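PDB 3H3H: SnoaL-like domain-containing protein from Burkholderia thailandensis E264, which is of unknown function but belongs to the SnoaL-like family of the NTF2 clan and probably binds a small molecule in the pocket typical of that fold. Local coordinates for residues B[31-36]-B[63-68]; B[22-27]-B[67-72]. One frame throughout, in Å; residues are numbered along the deposited sequence.

Contact 1: B[31-36]-B[63-68]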
ATOM      1  N   SER B  31       3.553  14.296  14.332  1.00 11.84           N
ATOM      2  CA  SER B  31       4.996  14.467  14.334  1.00 14.13           C
ATOM      3  C   SER B  31       5.630  13.621  13.236  1.00 11.37           C
ATOM      4  O   SER B  31       6.709  13.932  12.801  1.00 13.22           O
ATOM      5  CB  SER B  31       5.628  14.104  15.682  1.00 13.87           C
ATOM      6  OG  SER B  31       5.652  12.703  15.896  1.00 13.31           O
ATOM      7  N   HIS B  32       4.930  12.595  12.765  1.00 13.18           N
ATOM      8  CA  HIS B  32       5.475  11.714  11.806  1.00 13.74           C
ATOM      9  C   HIS B  32       5.287  12.219  10.372  1.00 15.42           C
ATOM     10  O   HIS B  32       5.767  11.579   9.470  1.00 15.40           O
ATOM     11  CB  HIS B  32       4.809  10.355  11.909  1.00 15.84           C
ATOM     12  CG  HIS B  32       5.161   9.676  13.191  1.00 15.57           C
ATOM     13  ND1 HIS B  32       6.431   9.179  13.436  1.00 15.05           N
ATOM     14  CD2 HIS B  32       4.478   9.581  14.360  1.00 20.33           C
ATOM     15  CE1 HIS B  32       6.474   8.717  14.676  1.00 17.87           C
ATOM     16  NE2 HIS B  32       5.314   8.964  15.264  1.00 16.66           N
ATOM     17  N   TYR B  33       4.527  13.293  10.223  1.00 12.44           N
ATOM     18  CA  TYR B  33       4.098  13.768   8.893  1.00 12.75           C
ATOM     19  C   TYR B  33       4.777  15.071   8.537  1.00 14.47           C
ATOM     20  O   TYR B  33       5.013  15.917   9.394  1.00 14.26           O
ATOM     21  CB  TYR B  33       2.577  13.939   8.876  1.00 12.11           C
ATOM     22  CG  TYR B  33       1.784  12.640   9.008  1.00 11.72           C
ATOM     23  CD1 TYR B  33       1.589  12.029  10.257  1.00 10.67           C
ATOM     24  CD2 TYR B  33       1.278  11.983   7.904  1.00 13.81           C
ATOM     25  CE1 TYR B  33       0.916  10.885  10.378  1.00 13.13           C
ATOM     26  CE2 TYR B  33       0.584  10.831   8.005  1.00 11.64           C
ATOM     27  CZ  TYR B  33       0.388  10.253   9.254  1.00 10.85           C
ATOM     28  OH  TYR B  33      -0.380   9.128   9.449  1.00 14.69           O
ATOM     29  N   ALA B  34       5.067  15.212   7.252  1.00 14.12           N
ATOM     30  CA  ALA B  34       5.603  16.418   6.683  1.00 13.35           C
ATOM     31  C   ALA B  34       4.513  17.497   6.532  1.00 12.88           C
ATOM     32  O   ALA B  34       3.336  17.188   6.455  1.00 13.01           O
ATOM     33  CB  ALA B  34       6.206  16.113   5.310  1.00 15.17           C
ATOM     34  N   ASP B  35       4.925  18.759   6.560  1.00 13.54           N
ATOM     35  CA  ASP B  35       3.998  19.818   6.238  1.00 15.04           C
ATOM     36  C   ASP B  35       3.417  19.557   4.851  1.00 14.40           C
ATOM     37  O   ASP B  35       4.122  19.159   3.916  1.00 14.52           O
ATOM     38  CB  ASP B  35       4.699  21.175   6.253  1.00 13.53           C
ATOM     39  CG  ASP B  35       5.151  21.587   7.659  1.00 15.57           C
ATOM     40  OD1 ASP B  35       4.510  21.232   8.635  1.00 20.03           O
ATOM     41  OD2 ASP B  35       6.147  22.319   7.755  1.00 28.56           O
ATOM     42  N   GLY B  36       2.116  19.805   4.730  1.00 12.90           N
ATOM     43  CA  GLY B  36       1.446  19.657   3.494  1.00 12.47           C
ATOM     44  C   GLY B  36       1.290  18.246   2.996  1.00 11.97           C
ATOM     45  O   GLY B  36       1.030  18.033   1.824  1.00 15.01           O
ATOM     46  N   ALA B  63      -7.686  18.182  11.619  1.00 13.84           N
ATOM     47  CA  ALA B  63      -9.034  18.515  12.109  1.00 14.19           C
ATOM     48  C   ALA B  63      -9.894  17.263  12.146  1.00 11.97           C
ATOM     49  O   ALA B  63     -10.639  17.045  13.082  1.00 15.93           O
ATOM     50  CB  ALA B  63      -9.669  19.615  11.248  1.00 16.62           C
ATOM     51  N   TYR B  64      -9.771  16.454  11.109  1.00 13.35           N
ATOM     52  CA  TYR B  64     -10.521  15.212  11.038  1.00 14.47           C
ATOM     53  C   TYR B  64     -10.025  14.213  12.047  1.00 11.35           C
ATOM     54  O   TYR B  64     -10.805  13.560  12.745  1.00 13.61           O
ATOM     55  CB  TYR B  64     -10.463  14.627   9.638  1.00 14.34           C
ATOM     56  CG  TYR B  64     -11.451  15.346   8.717  1.00 18.13           C
ATOM     57  CD1 TYR B  64     -12.797  15.044   8.740  1.00 25.79           C
ATOM     58  CD2 TYR B  64     -11.016  16.383   7.870  1.00 19.86           C
ATOM     59  CE1 TYR B  64     -13.693  15.745   7.925  1.00 26.87           C
ATOM     60  CE2 TYR B  64     -11.891  17.058   7.053  1.00 19.68           C
ATOM     61  CZ  TYR B  64     -13.211  16.748   7.075  1.00 27.48           C
ATOM     62  OH  TYR B  64     -14.042  17.458   6.239  1.00 28.79           O
ATOM     63  N   TRP B  65      -8.715  14.068  12.131  1.00 13.78           N
ATOM     64  CA  TRP B  65      -8.191  13.130  13.111  1.00 12.08           C
ATOM     65  C   TRP B  65      -8.524  13.520  14.552  1.00  9.93           C
ATOM     66  O   TRP B  65      -8.774  12.623  15.400  1.00 11.58           O
ATOM     67  CB  TRP B  65      -6.689  12.954  12.913  1.00 11.60           C
ATOM     68  CG  TRP B  65      -6.351  12.335  11.581  1.00 12.56           C
ATOM     69  CD1 TRP B  65      -7.241  11.853  10.668  1.00 14.34           C
ATOM     70  CD2 TRP B  65      -5.050  12.176  11.027  1.00 12.98           C
ATOM     71  NE1 TRP B  65      -6.579  11.383   9.581  1.00 16.31           N
ATOM     72  CE2 TRP B  65      -5.221  11.538   9.786  1.00 12.79           C
ATOM     73  CE3 TRP B  65      -3.749  12.472  11.482  1.00 14.98           C
ATOM     74  CZ2 TRP B  65      -4.171  11.250   8.961  1.00 15.08           C
ATOM     75  CZ3 TRP B  65      -2.685  12.170  10.682  1.00 18.30           C
ATOM     76  CH2 TRP B  65      -2.904  11.554   9.422  1.00 14.69           C
ATOM     77  N   ARG B  66      -8.472  14.823  14.846  1.00 12.02           N
ATOM     78  CA  ARG B  66      -8.824  15.356  16.128  1.00 12.78           C
ATOM     79  C   ARG B  66     -10.249  14.946  16.454  1.00 12.94           C
ATOM     80  O   ARG B  66     -10.513  14.467  17.568  1.00 14.56           O
ATOM     81  CB  ARG B  66      -8.624  16.874  16.178  1.00 11.70           C
ATOM     82  CG  ARG B  66      -8.886  17.553  17.532  1.00 12.93           C
ATOM     83  CD  ARG B  66      -8.561  19.063  17.497  1.00 16.53           C
ATOM     84  NE  ARG B  66      -7.189  19.259  17.084  1.00 13.84           N
ATOM     85  CZ  ARG B  66      -6.785  19.698  15.894  1.00 16.87           C
ATOM     86  NH1 ARG B  66      -7.639  20.099  14.959  1.00 16.14           N
ATOM     87  NH2 ARG B  66      -5.499  19.726  15.642  1.00 16.08           N
ATOM     88  N   GLU B  67     -11.155  15.100  15.486  1.00 11.63           N
ATOM     89  CA  GLU B  67     -12.527  14.726  15.726  1.00 13.01           C
ATOM     90  C   GLU B  67     -12.727  13.222  15.825  1.00 11.06           C
ATOM     91  O   GLU B  67     -13.535  12.766  16.657  1.00 14.15           O
ATOM     92  CB  GLU B  67     -13.429  15.332  14.670  1.00 13.97           C
ATOM     93  CG  GLU B  67     -14.914  15.159  14.930  1.00 19.34           C
ATOM     94  CD  GLU B  67     -15.431  15.790  16.234  1.00 17.30           C
ATOM     95  OE1 GLU B  67     -14.754  16.646  16.855  1.00 25.71           O
ATOM     96  OE2 GLU B  67     -16.536  15.429  16.648  1.00 16.32           O
ATOM     97  N   ALA B  68     -11.958  12.450  15.036  1.00 11.62           N
ATOM     98  CA  ALA B  68     -11.976  10.987  15.163  1.00 12.81           C
ATOM     99  C   ALA B  68     -11.658  10.571  16.571  1.00 15.15           C
ATOM    100  O   ALA B  68     -12.345   9.700  17.118  1.00 13.00           O
ATOM    101  CB  ALA B  68     -10.982  10.332  14.261  1.00 12.74           C
TER
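Y33 and W65 adopt the same first torsion: CG stands beside the backbone N and opposite the carbonyl carbon in both, with chi1 at -67° in Y33 and -64° in W65. On the strand as on the helix, CB points across the gap, and the two long side chains, coming from opposite directions, bridge the 13.0 Å between Y33 CA and W65 CA. The pair is a worked example of a T-shaped (edge-to-face) contact. The six-membered ring of the indole brings its outer rim down on one face of the phenol, the ring centroids lying 5.2 Å apart with the planes at 62°. Most of the touching is done by W65 CH2, which comes to 3.5 Å from Y33 CZ. Its neighbour W65 CZ3 lies 3.8 Å from Y33 CE1, toward the rim of the phenol rather than over its middle. Seen from the indole, Y33 CE2 sits at the edge and in plane, 3.8 Å from W65 CH2. The phenol oxygen contributes an oblique contact, Y33 OH to W65 CH2 at 3.5 Å. Y33 OH also accepts a hydrogen bond from W17 NE1, which probably helps to hold the phenol in this orientation. F37 meets the Y33 ring, and W21 packs edge-to-face with W65. The W65 side chain also lies about 3 Å from a bound, unidentified ligand. An aromatic cluster beside a ligand site, between helices and a mixed sheet, is consistent with the NTF2-like alpha+beta cone of SnoaL-like proteins, whose pocket usually lies there.

Contact 2: B[22-27]-B[67-72]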
ATOM      1  N   ASN B  22      -2.869   4.812  19.372  1.00 11.37           N
ATOM      2  CA  ASN B  22      -3.441   4.116  20.516  1.00 11.63           C
ATOM      3  C   ASN B  22      -3.440   4.970  21.774  1.00 13.02           C
ATOM      4  O   ASN B  22      -4.279   4.778  22.690  1.00 13.77           O
ATOM      5  CB  ASN B  22      -2.756   2.758  20.714  1.00 12.14           C
ATOM      6  CG  ASN B  22      -3.204   1.763  19.654  1.00 13.96           C
ATOM      7  OD1 ASN B  22      -4.190   2.037  18.988  1.00 13.07           O
ATOM      8  ND2 ASN B  22      -2.515   0.631  19.488  1.00 14.77           N
ATOM      9  N   ALA B  23      -2.458   5.873  21.840  1.00 10.86           N
ATOM     10  CA  ALA B  23      -2.329   6.852  22.909  1.00 13.02           C
ATOM     11  C   ALA B  23      -3.255   8.039  22.679  1.00 13.97           C
ATOM     12  O   ALA B  23      -3.392   8.896  23.557  1.00 13.01           O
ATOM     13  CB  ALA B  23      -0.921   7.314  23.000  1.00 13.86           C
ATOM     14  N   HIS B  24      -3.905   8.076  21.514  1.00 12.61           N
ATOM     15  CA  HIS B  24      -4.807   9.190  21.167  1.00 14.63           C
ATOM     16  C   HIS B  24      -4.122  10.566  21.304  1.00 12.51           C
ATOM     17  O   HIS B  24      -4.694  11.552  21.862  1.00 12.84           O
ATOM     18  CB  HIS B  24      -6.058   9.140  22.018  1.00 12.69           C
ATOM     19  CG  HIS B  24      -6.724   7.807  22.060  1.00 13.04           C
ATOM     20  ND1 HIS B  24      -7.246   7.297  23.227  1.00 22.80           N
ATOM     21  CD2 HIS B  24      -6.937   6.862  21.108  1.00 14.45           C
ATOM     22  CE1 HIS B  24      -7.749   6.097  22.994  1.00 19.29           C
ATOM     23  NE2 HIS B  24      -7.605   5.828  21.712  1.00 17.22           N
ATOM     24  N   ASP B  25      -2.867  10.595  20.839  1.00 12.84           N
ATOM     25  CA  ASP B  25      -1.963  11.696  21.028  1.00 11.80           C
ATOM     26  C   ASP B  25      -1.748  12.284  19.643  1.00 12.24           C
ATOM     27  O   ASP B  25      -0.890  11.868  18.891  1.00 11.57           O
ATOM     28  CB  ASP B  25      -0.653  11.207  21.616  1.00 12.46           C
ATOM     29  CG  ASP B  25       0.292  12.307  21.993  1.00 15.41           C
ATOM     30  OD1 ASP B  25       0.190  13.412  21.436  1.00 14.95           O
ATOM     31  OD2 ASP B  25       1.204  12.006  22.774  1.00 14.99           O
ATOM     32  N   LEU B  26      -2.581  13.243  19.302  1.00 10.81           N
ATOM     33  CA  LEU B  26      -2.544  13.799  17.986  1.00 13.86           C
ATOM     34  C   LEU B  26      -1.205  14.495  17.685  1.00 12.82           C
ATOM     35  O   LEU B  26      -0.696  14.453  16.572  1.00 12.16           O
ATOM     36  CB  LEU B  26      -3.754  14.671  17.706  1.00 13.85           C
ATOM     37  CG  LEU B  26      -3.857  15.186  16.279  1.00 12.28           C
ATOM     38  CD1 LEU B  26      -3.853  14.038  15.225  1.00 14.74           C
ATOM     39  CD2 LEU B  26      -5.148  15.978  16.122  1.00 15.68           C
ATOM     40  N   ASP B  27      -0.643  15.200  18.668  1.00 10.57           N
ATOM     41  CA  ASP B  27       0.675  15.773  18.418  1.00 10.76           C
ATOM     42  C   ASP B  27       1.669  14.677  18.039  1.00 11.72           C
ATOM     43  O   ASP B  27       2.457  14.873  17.133  1.00 12.26           O
ATOM     44  CB  ASP B  27       1.158  16.515  19.660  1.00 10.33           C
ATOM     45  CG  ASP B  27       2.472  17.201  19.454  1.00 11.43           C
ATOM     46  OD1 ASP B  27       2.444  18.226  18.717  1.00 13.01           O
ATOM     47  OD2 ASP B  27       3.490  16.744  20.017  1.00 13.05           O
ATOM     48  N   GLU B  67     -11.155  15.100  15.486  1.00 11.63           N
ATOM     49  CA  GLU B  67     -12.527  14.726  15.726  1.00 13.01           C
ATOM     50  C   GLU B  67     -12.727  13.222  15.825  1.00 11.06           C
ATOM     51  O   GLU B  67     -13.535  12.766  16.657  1.00 14.15           O
ATOM     52  CB  GLU B  67     -13.429  15.332  14.670  1.00 13.97           C
ATOM     53  CG  GLU B  67     -14.914  15.159  14.930  1.00 19.34           C
ATOM     54  CD  GLU B  67     -15.431  15.790  16.234  1.00 17.30           C
ATOM     55  OE1 GLU B  67     -14.754  16.646  16.855  1.00 25.71           O
ATOM     56  OE2 GLU B  67     -16.536  15.429  16.648  1.00 16.32           O
ATOM     57  N   ALA B  68     -11.958  12.450  15.036  1.00 11.62           N
ATOM     58  CA  ALA B  68     -11.976  10.987  15.163  1.00 12.81           C
ATOM     59  C   ALA B  68     -11.658  10.571  16.571  1.00 15.15           C
ATOM     60  O   ALA B  68     -12.345   9.700  17.118  1.00 13.00           O
ATOM     61  CB  ALA B  68     -10.982  10.332  14.261  1.00 12.74           C
ATOM     62  N   LEU B  69     -10.620  11.168  17.173  1.00 14.74           N
ATOM     63  CA  LEU B  69     -10.219  10.792  18.524  1.00 16.44           C
ATOM     64  C   LEU B  69     -11.240  11.203  19.556  1.00 17.54           C
ATOM     65  O   LEU B  69     -11.438  10.553  20.593  1.00 16.35           O
ATOM     66  CB  LEU B  69      -8.890  11.398  18.857  1.00 15.28           C
ATOM     67  CG  LEU B  69      -7.724  10.868  18.029  1.00 16.54           C
ATOM     68  CD1 LEU B  69      -6.490  11.636  18.384  1.00 16.98           C
ATOM     69  CD2 LEU B  69      -7.539   9.347  18.282  1.00 14.90           C
ATOM     70  N   ARG B  70     -11.913  12.311  19.275  1.00 17.53           N
ATOM     71  CA  ARG B  70     -12.943  12.773  20.176  1.00 21.14           C
ATOM     72  C   ARG B  70     -14.183  11.839  20.130  1.00 19.68           C
ATOM     73  O   ARG B  70     -14.753  11.465  21.163  1.00 20.27           O
ATOM     74  CB  ARG B  70     -13.258  14.225  19.790  1.00 20.53           C
ATOM     75  CG  ARG B  70     -14.154  14.948  20.686  1.00 26.56           C
ATOM     76  CD  ARG B  70     -14.259  16.422  20.265  1.00 21.40           C
ATOM     77  NE  ARG B  70     -15.494  16.922  20.761  1.00 26.43           N
ATOM     78  CZ  ARG B  70     -15.701  17.323  22.008  1.00 36.21           C
ATOM     79  NH1 ARG B  70     -14.719  17.304  22.898  1.00 39.40           N
ATOM     80  NH2 ARG B  70     -16.901  17.739  22.360  1.00 32.27           N
HETATM   81  N   MSE B  71     -14.599  11.457  18.933  0.50 17.90           N
HETATM   82  CA  MSE B  71     -15.775  10.639  18.775  0.50 18.72           C
HETATM   83  C   MSE B  71     -15.552   9.152  19.075  0.50 17.73           C
HETATM   84  O   MSE B  71     -16.485   8.470  19.517  0.50 14.71           O
HETATM   85  CB  MSE B  71     -16.264  10.752  17.346  0.50 18.84           C
HETATM   86  CG  MSE B  71     -16.816  12.110  17.020  0.50 21.81           C
HETATM   87 SE   MSE B  71     -17.579  11.966  15.270  0.38 21.81          SE
HETATM   88  CE  MSE B  71     -19.011  10.703  15.681  0.50 33.47           C
ATOM     89  N   ILE B  72     -14.318   8.675  18.881  1.00 18.72           N
ATOM     90  CA  ILE B  72     -13.999   7.248  19.064  1.00 18.27           C
ATOM     91  C   ILE B  72     -12.976   7.239  20.204  1.00 18.45           C
ATOM     92  O   ILE B  72     -11.780   7.025  19.986  1.00 15.16           O
ATOM     93  CB  ILE B  72     -13.401   6.569  17.807  1.00 19.57           C
ATOM     94  CG1 ILE B  72     -14.226   6.864  16.552  1.00 21.77           C
ATOM     95  CG2 ILE B  72     -13.283   5.027  18.053  1.00 21.33           C
ATOM     96  CD1 ILE B  72     -13.627   6.298  15.298  1.00 26.26           C
TER
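H24 NE2 is hydrogen-bonded to the carbonyl oxygen of L75, a bond that helps to orient the imidazole while H24 CD2 meets L69 obliquely. One face of the same ring carries N22 O, 3.6 Å above the plane and over the centre, and the ring meets L69 through carbon alone. L69 CD2 reaches H24 CD2 at 3.8 Å and lies 4.0 Å from H24 CB. The other branch, L69 CD1, settles against the backbone, 3.9 Å from H24 C, and also meets L26 CB at 4.1 Å. Both methyls of L69 thus pack against the turn between helices 7-22 and 26-30. Both sides of the turn have a recognised capping arrangement: H24, at positive phi, ends the first helix in a Schellman motif, and D25 is the N-cap of the next, its OD1 bonded to A28 N. While L26 meets L69 through CB, its branches pack on W65 and R66. Chemically, then, the segments are joined by van der Waals packing of the two L69 methyls, at a contact that remains near the surface, while directional bonds to L75 and A28 help to set the geometry of the turn.

Following the chain, helix 7-22 ends in the turn that opens contact 2, and helix 26-30 leads directly to strand 33-34, where contact 1 opens. The chain then passes through strand 37-40, helix 42-48 and strand 54-56 before entering helix 58-71, which closes contact 1 first and contact 2 one turn later. The smaller loop is therefore nested inside the larger, and the two share E67 and A68. L26 joins them physically, its CD1 lying 3.8 Å from W65 CB and its CD2 3.6 Å from R66 CB. Together they fasten helix 58-71 to successive parts of the N-terminal half, one pairing near the ligand and the other at the surface.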